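Local coordinates for lysosome-associated membrane glycoprotein 2 (Mus musculus, PDB 5GV3) that helps build lysosomes, supports autophagy and aids acidification of the lysosomal lumen by directly inhibiting the proton channel TMEM175, at residues T12-F22 / Q138-V149; N56-F64 / W70-A78. All blocks are in the same frame, centred on the assembly; numbering follows the deposited sequence.

Contact 1: T12-F22 / Q138-V149; sequences TCLYAEWEMNF and QKYWGIHLQAFV. With ZN (zinc ion), chain C; ZN (zinc ion), chain E; NAG (2-acetamido-2-deoxy-beta-D-glucopyranose), chain M; NAG (2-acetamido-2-deoxy-beta-D-glucopyranose), chain L.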
loop_
_atom_site.group_PDB
_atom_site.type_symbol
_atom_site.label_atom_id
_atom_site.label_comp_id
_atom_site.label_asym_id
_atom_site.label_seq_id
_atom_site.Cartn_x
_atom_site.Cartn_y
_atom_site.Cartn_z
ATOM N N THR A 12 9.941 -9.406 -15.713
ATOM C CA THR A 12 9.273 -8.605 -14.702
ATOM C C THR A 12 8.536 -7.426 -15.329
ATOM O O THR A 12 9.126 -6.666 -16.094
ATOM C CB THR A 12 10.285 -8.062 -13.686
ATOM O OG1 THR A 12 10.917 -9.153 -13.007
ATOM C CG2 THR A 12 9.597 -7.153 -12.672
ATOM N N CYS A 13 7.251 -7.270 -15.010
ATOM C CA CYS A 13 6.503 -6.118 -15.515
ATOM C C CYS A 13 6.155 -5.145 -14.392
ATOM O O CYS A 13 5.820 -3.995 -14.654
ATOM C CB CYS A 13 5.233 -6.556 -16.246
ATOM S SG CYS A 13 4.272 -7.842 -15.435
ATOM N N LEU A 14 6.260 -5.600 -13.145
ATOM C CA LEU A 14 6.046 -4.728 -11.985
ATOM C C LEU A 14 6.852 -5.243 -10.794
ATOM O O LEU A 14 6.809 -6.428 -10.474
ATOM C CB LEU A 14 4.563 -4.638 -11.615
ATOM C CG LEU A 14 4.178 -3.746 -10.411
ATOM C CD1 LEU A 14 2.834 -3.061 -10.632
ATOM C CD2 LEU A 14 4.167 -4.501 -9.069
ATOM N N TYR A 15 7.598 -4.354 -10.149
ATOM C CA TYR A 15 8.308 -4.726 -8.938
ATOM C C TYR A 15 7.973 -3.750 -7.815
ATOM O O TYR A 15 7.973 -2.533 -8.012
ATOM C CB TYR A 15 9.823 -4.774 -9.157
ATOM C CG TYR A 15 10.575 -5.252 -7.923
ATOM C CD1 TYR A 15 10.778 -6.607 -7.692
ATOM C CD2 TYR A 15 11.066 -4.352 -6.990
ATOM C CE1 TYR A 15 11.450 -7.051 -6.573
ATOM C CE2 TYR A 15 11.738 -4.789 -5.862
ATOM C CZ TYR A 15 11.924 -6.138 -5.660
ATOM O OH TYR A 15 12.589 -6.578 -4.536
ATOM N N ALA A 16 7.674 -4.291 -6.639
ATOM C CA ALA A 16 7.385 -3.474 -5.474
ATOM C C ALA A 16 7.975 -4.115 -4.222
ATOM O O ALA A 16 7.742 -5.286 -3.947
ATOM C CB ALA A 16 5.883 -3.277 -5.323
ATOM N N GLU A 17 8.765 -3.335 -3.494
ATOM C CA GLU A 17 9.402 -3.748 -2.250
ATOM C C GLU A 17 9.175 -2.626 -1.242
ATOM O O GLU A 17 9.558 -1.489 -1.503
ATOM C CB GLU A 17 10.893 -4.027 -2.527
ATOM C CG GLU A 17 11.892 -4.332 -1.384
ATOM C CD GLU A 17 13.351 -4.492 -1.921
ATOM O OE1 GLU A 17 13.544 -4.584 -3.151
ATOM O OE2 GLU A 17 14.331 -4.532 -1.156
ATOM N N TRP A 18 8.531 -2.930 -0.114
ATOM C CA TRP A 18 8.194 -1.890 0.859
ATOM C C TRP A 18 7.684 -2.454 2.189
ATOM O O TRP A 18 7.413 -3.649 2.308
ATOM C CB TRP A 18 7.144 -0.937 0.271
ATOM C CG TRP A 18 5.732 -1.453 0.309
ATOM C CD1 TRP A 18 4.746 -1.022 1.137
ATOM C CD2 TRP A 18 5.146 -2.487 -0.507
ATOM N NE1 TRP A 18 3.592 -1.716 0.898
ATOM C CE2 TRP A 18 3.801 -2.618 -0.107
ATOM C CE3 TRP A 18 5.626 -3.312 -1.525
ATOM C CZ2 TRP A 18 2.928 -3.535 -0.689
ATOM C CZ3 TRP A 18 4.754 -4.226 -2.106
ATOM C CH2 TRP A 18 3.423 -4.330 -1.683
ATOM N N GLU A 19 7.581 -1.584 3.189
ATOM C CA GLU A 19 7.012 -1.948 4.483
ATOM C C GLU A 19 5.882 -0.979 4.843
ATOM O O GLU A 19 5.958 0.208 4.553
ATOM C CB GLU A 19 8.093 -1.954 5.570
ATOM C CG GLU A 19 9.217 -2.987 5.325
ATOM C CD GLU A 19 10.034 -3.327 6.575
ATOM O OE1 GLU A 19 9.433 -3.452 7.663
ATOM O OE2 GLU A 19 11.274 -3.491 6.474
ATOM N N MET A 20 4.825 -1.478 5.467
ATOM C CA MET A 20 3.732 -0.594 5.896
ATOM C C MET A 20 3.061 -1.036 7.181
ATOM O O MET A 20 3.028 -2.222 7.496
ATOM C CB MET A 20 2.694 -0.474 4.771
ATOM C CG MET A 20 2.129 -1.813 4.280
ATOM S SD MET A 20 0.699 -1.717 3.154
ATOM C CE MET A 20 1.234 -0.529 2.005
ATOM N N ASN A 21 2.575 -0.068 7.949
ATOM C CA ASN A 21 1.726 -0.388 9.083
ATOM C C ASN A 21 0.622 0.671 9.197
ATOM O O ASN A 21 0.708 1.756 8.592
ATOM C CB ASN A 21 2.534 -0.632 10.392
ATOM C CG ASN A 21 3.239 0.592 10.958
ATOM O OD1 ASN A 21 2.902 1.739 10.674
ATOM N ND2 ASN A 21 4.237 0.317 11.816
ATOM N N PHE A 22 -0.447 0.308 9.901
ATOM C CA PHE A 22 -1.642 1.141 9.999
ATOM C C PHE A 22 -2.096 1.296 11.433
ATOM O O PHE A 22 -2.372 0.317 12.120
ATOM C CB PHE A 22 -2.778 0.528 9.180
ATOM C CG PHE A 22 -2.440 0.341 7.731
ATOM C CD1 PHE A 22 -2.324 1.428 6.888
ATOM C CD2 PHE A 22 -2.205 -0.923 7.222
ATOM C CE1 PHE A 22 -1.997 1.255 5.556
ATOM C CE2 PHE A 22 -1.875 -1.105 5.892
ATOM C CZ PHE A 22 -1.769 -0.020 5.057
ATOM N N GLN A 138 -1.478 6.051 8.314
ATOM C CA GLN A 138 -0.770 5.133 7.430
ATOM C C GLN A 138 0.715 5.469 7.367
ATOM O O GLN A 138 1.094 6.623 7.186
ATOM C CB GLN A 138 -1.379 5.171 6.026
ATOM C CG GLN A 138 -2.887 4.963 6.020
ATOM C CD GLN A 138 -3.501 5.060 4.642
ATOM O OE1 GLN A 138 -2.799 5.244 3.648
ATOM N NE2 GLN A 138 -4.823 4.938 4.575
ATOM N N LYS A 139 1.558 4.457 7.549
ATOM C CA LYS A 139 3.002 4.646 7.427
ATOM C C LYS A 139 3.590 3.692 6.390
ATOM O O LYS A 139 3.298 2.497 6.393
ATOM C CB LYS A 139 3.689 4.460 8.782
ATOM C CG LYS A 139 3.402 5.580 9.785
ATOM C CD LYS A 139 4.175 5.364 11.080
ATOM C CE LYS A 139 3.947 6.491 12.078
ATOM N NZ LYS A 139 4.474 7.778 11.550
ATOM N N TYR A 140 4.404 4.242 5.496
ATOM C CA TYR A 140 5.059 3.481 4.428
ATOM C C TYR A 140 6.559 3.764 4.446
ATOM O O TYR A 140 6.960 4.912 4.635
ATOM C CB TYR A 140 4.489 3.852 3.054
ATOM C CG TYR A 140 2.980 3.807 2.958
ATOM C CD1 TYR A 140 2.325 2.634 2.636
ATOM C CD2 TYR A 140 2.207 4.940 3.197
ATOM C CE1 TYR A 140 0.946 2.585 2.547
ATOM C CE2 TYR A 140 0.813 4.895 3.106
ATOM C CZ TYR A 140 0.196 3.704 2.778
ATOM O OH TYR A 140 -1.172 3.605 2.679
ATOM N N TRP A 141 7.382 2.730 4.268
ATOM C CA TRP A 141 8.832 2.925 4.189
ATOM C C TRP A 141 9.572 1.761 3.516
ATOM O O TRP A 141 8.963 0.762 3.140
ATOM C CB TRP A 141 9.406 3.170 5.586
ATOM C CG TRP A 141 9.467 1.950 6.499
ATOM C CD1 TRP A 141 10.558 1.156 6.745
ATOM C CD2 TRP A 141 8.396 1.416 7.297
ATOM N NE1 TRP A 141 10.229 0.158 7.637
ATOM C CE2 TRP A 141 8.911 0.297 7.989
ATOM C CE3 TRP A 141 7.054 1.774 7.485
ATOM C CZ2 TRP A 141 8.120 -0.467 8.854
ATOM C CZ3 TRP A 141 6.275 1.015 8.339
ATOM C CH2 TRP A 141 6.811 -0.095 9.017
ATOM N N GLY A 142 10.887 1.907 3.355
ATOM C CA GLY A 142 11.719 0.876 2.750
ATOM C C GLY A 142 11.262 0.567 1.339
ATOM O O GLY A 142 11.275 -0.582 0.913
ATOM N N ILE A 143 10.872 1.609 0.612
ATOM C CA ILE A 143 10.210 1.464 -0.682
ATOM C C ILE A 143 11.187 1.363 -1.840
ATOM O O ILE A 143 12.029 2.237 -2.018
ATOM C CB ILE A 143 9.255 2.651 -0.948
ATOM C CG1 ILE A 143 8.213 2.760 0.165
ATOM C CG2 ILE A 143 8.605 2.521 -2.327
ATOM C CD1 ILE A 143 7.444 4.081 0.162
ATOM N N HIS A 144 11.089 0.274 -2.600
ATOM C CA HIS A 144 11.755 0.164 -3.893
ATOM C C HIS A 144 10.683 -0.211 -4.904
ATOM O O HIS A 144 10.165 -1.328 -4.871
ATOM C CB HIS A 144 12.870 -0.884 -3.855
ATOM C CG HIS A 144 14.005 -0.507 -2.960
ATOM N ND1 HIS A 144 13.945 -0.663 -1.588
ATOM C CD2 HIS A 144 15.198 0.075 -3.217
ATOM C CE1 HIS A 144 15.069 -0.227 -1.050
ATOM N NE2 HIS A 144 15.846 0.228 -2.017
ATOM N N LEU A 145 10.358 0.703 -5.810
ATOM C CA LEU A 145 9.203 0.496 -6.669
ATOM C C LEU A 145 9.443 0.814 -8.138
ATOM O O LEU A 145 10.080 1.811 -8.468
ATOM C CB LEU A 145 8.033 1.334 -6.155
ATOM C CG LEU A 145 6.770 1.401 -7.015
ATOM C CD1 LEU A 145 6.155 0.028 -7.169
ATOM C CD2 LEU A 145 5.772 2.355 -6.389
ATOM N N GLN A 146 8.944 -0.053 -9.013
ATOM C CA GLN A 146 8.828 0.283 -10.430
ATOM C C GLN A 146 7.617 -0.392 -11.058
ATOM O O GLN A 146 7.526 -1.615 -11.125
ATOM C CB GLN A 146 10.086 -0.091 -11.217
ATOM C CG GLN A 146 9.995 0.392 -12.672
ATOM C CD GLN A 146 11.216 0.056 -13.516
ATOM O OE1 GLN A 146 12.074 -0.732 -13.118
ATOM N NE2 GLN A 146 11.303 0.674 -14.687
ATOM N N ALA A 147 6.664 0.429 -11.477
ATOM C CA ALA A 147 5.546 -0.041 -12.273
ATOM C C ALA A 147 5.915 0.088 -13.742
ATOM O O ALA A 147 6.821 0.852 -14.091
ATOM C CB ALA A 147 4.293 0.746 -11.961
ATOM N N PHE A 148 5.235 -0.682 -14.585
ATOM C CA PHE A 148 5.445 -0.639 -16.025
ATOM C C PHE A 148 6.917 -0.840 -16.348
ATOM O O PHE A 148 7.585 0.056 -16.855
ATOM C CB PHE A 148 4.921 0.678 -16.605
ATOM C CG PHE A 148 3.529 1.026 -16.140
ATOM C CD1 PHE A 148 2.425 0.367 -16.661
ATOM C CD2 PHE A 148 3.327 2.005 -15.182
ATOM C CE1 PHE A 148 1.146 0.675 -16.229
ATOM C CE2 PHE A 148 2.049 2.326 -14.748
ATOM C CZ PHE A 148 0.956 1.658 -15.271
ATOM N N VAL A 149 7.422 -2.022 -16.021
ATOM C CA VAL A 149 8.807 -2.348 -16.281
ATOM C C VAL A 149 8.965 -2.732 -17.746
ATOM O O VAL A 149 8.245 -3.589 -18.252
ATOM C CB VAL A 149 9.283 -3.500 -15.396
ATOM C CG1 VAL A 149 10.751 -3.781 -15.649
ATOM C CG2 VAL A 149 9.040 -3.169 -13.925
HETATM ZN ZN ZN C . 15.504 -4.790 -2.792
HETATM ZN ZN ZN E . 11.240 -3.733 8.462
HETATM C C1 NAG M . 5.079 1.266 12.516
HETATM C C2 NAG M . 5.832 0.624 13.689
HETATM C C3 NAG M . 6.682 1.670 14.404
HETATM C C4 NAG M . 7.578 2.397 13.409
HETATM C C5 NAG M . 6.753 2.956 12.253
HETATM C C6 NAG M . 7.605 3.569 11.168
HETATM C C7 NAG M . 4.868 -1.341 14.810
HETATM C C8 NAG M . 3.862 -1.831 15.811
HETATM N N2 NAG M . 4.916 -0.016 14.623
HETATM O O3 NAG M . 7.477 1.043 15.402
HETATM O O4 NAG M . 8.266 3.457 14.064
HETATM O O5 NAG M . 6.013 1.894 11.635
HETATM O O6 NAG M . 8.362 2.565 10.509
HETATM O O7 NAG M . 5.605 -2.109 14.198
HETATM C C1 NAG L . 11.611 -10.924 -10.027
HETATM C C2 NAG L . 13.075 -10.912 -9.535
HETATM C C3 NAG L . 14.047 -11.299 -10.654
HETATM C C4 NAG L . 13.604 -12.599 -11.314
HETATM C C5 NAG L . 12.149 -12.487 -11.760
HETATM C C6 NAG L . 11.614 -13.772 -12.348
HETATM C C7 NAG L . 13.523 -8.412 -9.425
HETATM C C8 NAG L . 13.135 -8.243 -10.871
HETATM N N2 NAG L . 13.464 -9.650 -8.891
HETATM O O3 NAG L . 15.365 -11.439 -10.136
HETATM O O4 NAG L . 14.428 -12.873 -12.441
HETATM O O5 NAG L . 11.326 -12.184 -10.626
HETATM O O6 NAG L . 10.932 -14.536 -11.360
HETATM O O7 NAG L . 13.880 -7.451 -8.752
HETATM O O HOH W 1 3.447 -2.553 -14.330
HETATM O O HOH W 2 15.712 -4.788 -4.871
#
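Glu19 and Trp141 face each other in a hydrogen-bonded pair of the antiparallel beta ladder formed by 12-22 and 138-149, inside the first lumenal domain. Nine backbone hydrogen bonds run along the ladder, and the register slips by one residue between Glu17 and Glu19, a beta bulge that takes in Gly142, whose phi is positive.

The two sides of the sheet differ. On the buried side, toward the second sheet, Leu14 packs with Ala147, Ala16 with Leu145, and Met20 and Phe22 with Tyr140: Leu145 CD1 lies 3.8 Å from Ala16 CB, and Gln138 CG meets the edge of the Phe22 ring, 3.7 Å from CD1, the amide plane standing 89° to the ring. Tyr140 OH donates a hydrogen bond to Gln138 OE1 (2.5 Å) from above the carbonyl plane, and accepts one from Trp70 NE1.

The other side, partly exposed, carries metal and sugar. The Glu17 chain, CG opposite the backbone N (chi1 173°) and extended beyond, chelates a zinc ion through both oxygens, OE1 and OE2 each at 2.0 Å; a water also binds this zinc ion, at 2.1 Å. Tyr15 OH donates to Glu17 OE1 (2.6 Å) from above the carboxylate plane. The His144 ring lies alongside Glu17, pointing the same way. Glu19 chelates a second zinc ion likewise. Its CB rests over the Trp141 indole, 3.7 Å from the five-membered ring centroid and 23° off the normal, a CH-pi contact. On the opposite indole face sits the N-acetylglucosamine linked to Asn21 ND2, its O6 3.4 Å from Trp141 CE2.

Contact 2: N56-F64 / W70-A78; sequences NSAKIMIQF and WAVNFTKEA. With NAG (2-acetamido-2-deoxy-beta-D-glucopyranose), chain O.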
loop_
_atom_site.group_PDB
_atom_site.type_symbol
_atom_site.label_atom_id
_atom_site.label_comp_id
_atom_site.label_asym_id
_atom_site.label_seq_id
_atom_site.Cartn_x
_atom_site.Cartn_y
_atom_site.Cartn_z
ATOM N N ASN A 56 -5.867 -2.452 -18.343
ATOM C CA ASN A 56 -4.995 -1.282 -18.278
ATOM C C ASN A 56 -4.712 -0.811 -16.843
ATOM O O ASN A 56 -5.578 -0.912 -15.976
ATOM C CB ASN A 56 -5.597 -0.120 -19.083
ATOM C CG ASN A 56 -5.703 -0.423 -20.568
ATOM O OD1 ASN A 56 -4.712 -0.378 -21.298
ATOM N ND2 ASN A 56 -6.917 -0.704 -21.027
ATOM N N SER A 57 -3.478 -0.354 -16.607
ATOM C CA SER A 57 -3.030 0.329 -15.372
ATOM C C SER A 57 -2.748 -0.529 -14.118
ATOM O O SER A 57 -3.293 -0.262 -13.049
ATOM C CB SER A 57 -4.042 1.416 -14.984
ATOM O OG SER A 57 -5.270 0.858 -14.547
ATOM N N ALA A 58 -1.761 -1.422 -14.233
ATOM C CA ALA A 58 -1.185 -2.262 -13.142
ATOM C C ALA A 58 -1.478 -1.878 -11.692
ATOM O O ALA A 58 -1.233 -0.755 -11.273
ATOM C CB ALA A 58 0.289 -2.331 -13.309
ATOM N N LYS A 59 -2.130 -2.787 -10.976
ATOM C CA LYS A 59 -2.485 -2.576 -9.574
ATOM C C LYS A 59 -1.821 -3.563 -8.597
ATOM O O LYS A 59 -1.432 -4.674 -8.954
ATOM C CB LYS A 59 -4.012 -2.651 -9.395
ATOM C CG LYS A 59 -4.676 -3.997 -9.738
ATOM C CD LYS A 59 -6.220 -3.943 -9.624
ATOM C CE LYS A 59 -6.850 -5.243 -10.146
ATOM N NZ LYS A 59 -8.345 -5.245 -10.127
ATOM N N ILE A 60 -1.723 -3.140 -7.343
ATOM C CA ILE A 60 -1.311 -4.032 -6.281
ATOM C C ILE A 60 -2.411 -4.146 -5.247
ATOM O O ILE A 60 -2.991 -3.146 -4.826
ATOM C CB ILE A 60 -0.026 -3.558 -5.601
ATOM C CG1 ILE A 60 1.174 -3.771 -6.526
ATOM C CG2 ILE A 60 0.198 -4.294 -4.298
ATOM C CD1 ILE A 60 2.444 -3.135 -5.979
ATOM N N MET A 61 -2.705 -5.381 -4.860
ATOM C CA MET A 61 -3.670 -5.637 -3.804
ATOM C C MET A 61 -3.066 -6.511 -2.708
ATOM O O MET A 61 -2.387 -7.485 -2.989
ATOM C CB MET A 61 -4.924 -6.289 -4.379
ATOM C CG MET A 61 -5.595 -5.448 -5.450
ATOM S SD MET A 61 -7.053 -6.235 -6.148
ATOM C CE MET A 61 -8.136 -6.231 -4.718
ATOM N N ILE A 62 -3.258 -6.113 -1.457
ATOM C CA ILE A 62 -2.722 -6.864 -0.334
ATOM C C ILE A 62 -3.848 -7.271 0.610
ATOM O O ILE A 62 -4.660 -6.437 0.988
ATOM C CB ILE A 62 -1.667 -6.048 0.424
ATOM C CG1 ILE A 62 -0.500 -5.691 -0.513
ATOM C CG2 ILE A 62 -1.187 -6.803 1.654
ATOM C CD1 ILE A 62 0.313 -6.902 -0.995
ATOM N N GLN A 63 -3.916 -8.546 0.974
ATOM C CA GLN A 63 -4.892 -8.985 1.975
ATOM C C GLN A 63 -4.167 -9.526 3.197
ATOM O O GLN A 63 -3.105 -10.131 3.084
ATOM C CB GLN A 63 -5.845 -10.052 1.418
ATOM C CG GLN A 63 -6.433 -9.738 0.058
ATOM C CD GLN A 63 -5.444 -9.982 -1.074
ATOM O OE1 GLN A 63 -4.660 -10.925 -1.032
ATOM N NE2 GLN A 63 -5.466 -9.118 -2.075
ATOM N N PHE A 64 -4.743 -9.298 4.367
ATOM C CA PHE A 64 -4.187 -9.816 5.605
ATOM C C PHE A 64 -5.303 -10.300 6.529
ATOM O O PHE A 64 -5.943 -9.502 7.218
ATOM C CB PHE A 64 -3.341 -8.743 6.288
ATOM C CG PHE A 64 -2.803 -9.156 7.625
ATOM C CD1 PHE A 64 -2.122 -10.351 7.773
ATOM C CD2 PHE A 64 -2.971 -8.343 8.733
ATOM C CE1 PHE A 64 -1.626 -10.732 9.004
ATOM C CE2 PHE A 64 -2.477 -8.714 9.970
ATOM C CZ PHE A 64 -1.802 -9.910 10.108
ATOM N N TRP A 70 -5.764 -3.886 1.276
ATOM C CA TRP A 70 -5.083 -2.660 0.885
ATOM C C TRP A 70 -4.809 -2.704 -0.607
ATOM O O TRP A 70 -4.495 -3.763 -1.159
ATOM C CB TRP A 70 -3.786 -2.492 1.683
ATOM C CG TRP A 70 -2.997 -1.264 1.351
ATOM C CD1 TRP A 70 -3.094 -0.045 1.945
ATOM C CD2 TRP A 70 -1.992 -1.138 0.336
ATOM N NE1 TRP A 70 -2.205 0.834 1.372
ATOM C CE2 TRP A 70 -1.520 0.189 0.379
ATOM C CE3 TRP A 70 -1.443 -2.021 -0.604
ATOM C CZ2 TRP A 70 -0.523 0.657 -0.488
ATOM C CZ3 TRP A 70 -0.448 -1.554 -1.457
ATOM C CH2 TRP A 70 0.002 -0.229 -1.388
ATOM N N ALA A 71 -4.934 -1.560 -1.267
ATOM C CA ALA A 71 -4.759 -1.516 -2.716
ATOM C C ALA A 71 -4.153 -0.193 -3.168
ATOM O O ALA A 71 -4.229 0.809 -2.455
ATOM C CB ALA A 71 -6.096 -1.760 -3.420
ATOM N N VAL A 72 -3.578 -0.196 -4.368
ATOM C CA VAL A 72 -2.990 1.003 -4.958
ATOM C C VAL A 72 -3.059 0.933 -6.481
ATOM O O VAL A 72 -3.013 -0.143 -7.070
ATOM C CB VAL A 72 -1.516 1.210 -4.493
ATOM C CG1 VAL A 72 -0.650 -0.005 -4.815
ATOM C CG2 VAL A 72 -0.914 2.493 -5.077
ATOM N N ASN A 73 -3.202 2.095 -7.109
ATOM C CA ASN A 73 -3.203 2.212 -8.560
ATOM C C ASN A 73 -1.944 2.794 -9.114
ATOM O O ASN A 73 -1.370 3.720 -8.543
ATOM C CB ASN A 73 -4.317 3.121 -9.058
ATOM C CG ASN A 73 -5.583 2.405 -9.347
ATOM O OD1 ASN A 73 -5.620 1.184 -9.504
ATOM N ND2 ASN A 73 -6.648 3.183 -9.462
ATOM N N PHE A 74 -1.557 2.272 -10.267
ATOM C CA PHE A 74 -0.508 2.865 -11.072
ATOM C C PHE A 74 -1.070 3.109 -12.470
ATOM O O PHE A 74 -1.485 2.175 -13.138
ATOM C CB PHE A 74 0.734 1.965 -11.116
ATOM C CG PHE A 74 1.185 1.473 -9.764
ATOM C CD1 PHE A 74 1.957 2.282 -8.936
ATOM C CD2 PHE A 74 0.864 0.193 -9.330
ATOM C CE1 PHE A 74 2.380 1.835 -7.689
ATOM C CE2 PHE A 74 1.290 -0.265 -8.090
ATOM C CZ PHE A 74 2.050 0.562 -7.268
ATOM N N THR A 75 -1.139 4.368 -12.884
ATOM C CA THR A 75 -1.701 4.719 -14.188
ATOM C C THR A 75 -0.644 5.351 -15.084
ATOM O O THR A 75 -0.072 6.383 -14.739
ATOM C CB THR A 75 -2.889 5.685 -14.073
ATOM O OG1 THR A 75 -3.937 5.069 -13.312
ATOM C CG2 THR A 75 -3.407 6.026 -15.462
ATOM N N LYS A 76 -0.402 4.745 -16.237
ATOM C CA LYS A 76 0.718 5.149 -17.074
ATOM C C LYS A 76 0.433 6.421 -17.879
ATOM O O LYS A 76 -0.642 6.577 -18.447
ATOM C CB LYS A 76 1.101 4.009 -18.015
ATOM C CG LYS A 76 2.337 4.299 -18.851
ATOM C CD LYS A 76 2.801 3.072 -19.608
ATOM C CE LYS A 76 3.945 3.411 -20.549
ATOM N NZ LYS A 76 4.646 2.192 -21.036
ATOM N N GLU A 77 1.406 7.332 -17.865
ATOM C CA GLU A 77 1.448 8.554 -18.686
ATOM C C GLU A 77 0.441 9.631 -18.282
ATOM O O GLU A 77 -0.174 10.284 -19.126
ATOM C CB GLU A 77 1.316 8.195 -20.166
ATOM C CG GLU A 77 2.591 7.552 -20.710
ATOM C CD GLU A 77 2.505 7.209 -22.179
ATOM O OE1 GLU A 77 1.518 7.612 -22.828
ATOM O OE2 GLU A 77 3.432 6.542 -22.686
ATOM N N ALA A 78 0.305 9.803 -16.969
ATOM C CA ALA A 78 -0.418 10.917 -16.362
ATOM C C ALA A 78 0.677 11.916 -15.986
ATOM O O ALA A 78 0.460 12.874 -15.193
ATOM C CB ALA A 78 -1.238 10.480 -15.171
HETATM C C1 NAG O . -7.979 2.752 -9.754
HETATM C C2 NAG O . -8.340 2.910 -11.234
HETATM C C3 NAG O . -9.812 2.557 -11.454
HETATM C C4 NAG O . -10.131 1.197 -10.836
HETATM C C5 NAG O . -9.651 1.158 -9.387
HETATM C C6 NAG O . -9.840 -0.176 -8.708
HETATM C C7 NAG O . -7.999 4.637 -12.965
HETATM C C8 NAG O . -7.703 6.086 -13.221
HETATM N N2 NAG O . -8.062 4.274 -11.680
HETATM O O3 NAG O . -10.114 2.553 -12.844
HETATM O O4 NAG O . -11.533 0.955 -10.875
HETATM O O5 NAG O . -8.250 1.439 -9.348
HETATM O O6 NAG O . -9.146 -0.208 -7.467
HETATM O O7 NAG O . -8.180 3.840 -13.879
#
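Ile60 sends its two branches to the edges of two aromatic rings of the facing strand, CG2 reaching Trp70 and CD1 reaching Phe74. The frame is a beta hairpin: strands 59-64 and 70-76 run antiparallel, their axes 4.6 Å apart at closest approach, and 59-64 is an outermost strand of a four-stranded sheet within this chain.

The branching of Ile60 explains its double reach. With CG1 beside the backbone N and opposite the carbonyl carbon (chi1 -72°), CG2 is turned the other way and comes in near the plane of the indole, at its edge, 4.0 Å from Trp70 CZ3. CD1 approaches the edge of the Phe74 ring, 3.7 Å from CE2, while Ile60 CB touches Val72 CG1. Ile62 lies beside Trp70, both pointing the same way, with CG1 3.8 Å from CE3. This apolar side looks toward strand 11-28, where Ile60 meets Leu14 and Ala16, and Trp70 meets Met20.

The backbone bonds vary in length and straightness along the hairpin. Ile62 N to Trp70 O is short and straight (2.7 Å, 171°), Ile60 and Val72 bond in both directions, and only the bond from Phe74 N to Ala58 O, at 3.2 Å and 135°, is weak. There the chain of 56-58 is no longer strand, and Ala58 O also lies at the edge of the Phe74 ring, 3.0 Å from CD2.

The reverse side carries Lys59, Met61, Ala71 and Asn73, and packs more sparsely: Met61 CG and Ala71 CB are 4.2 Å apart. Asn73 bears an N-linked glycan and is hydrogen-bonded through ND2 to Asp85; that same ND2 is joined covalently to the sugar C1.

Contact 1 pairs two strands of the seven-stranded mixed sheet, far apart in sequence, whereas contact 2 is a local hairpin at one margin of the four-stranded sheet, nested inside the loop that contact 1 closes. Both are partly buried, each turning an apolar side toward the other, their centres about 11 Å apart: the Phe22 ring meets that of Trp70 with planes at about 35°, CZ to CD1 3.4 Å, and Phe148 reaches the backbone of Phe74. The outer sides differ. Contact 1 has zinc-binding carboxylates and two sugars against it, one linked to its own Asn21; contact 2 has Lys59, Met61 and glycosylated Asn73. Contact 1 buries 1007 Å² against 523 Å².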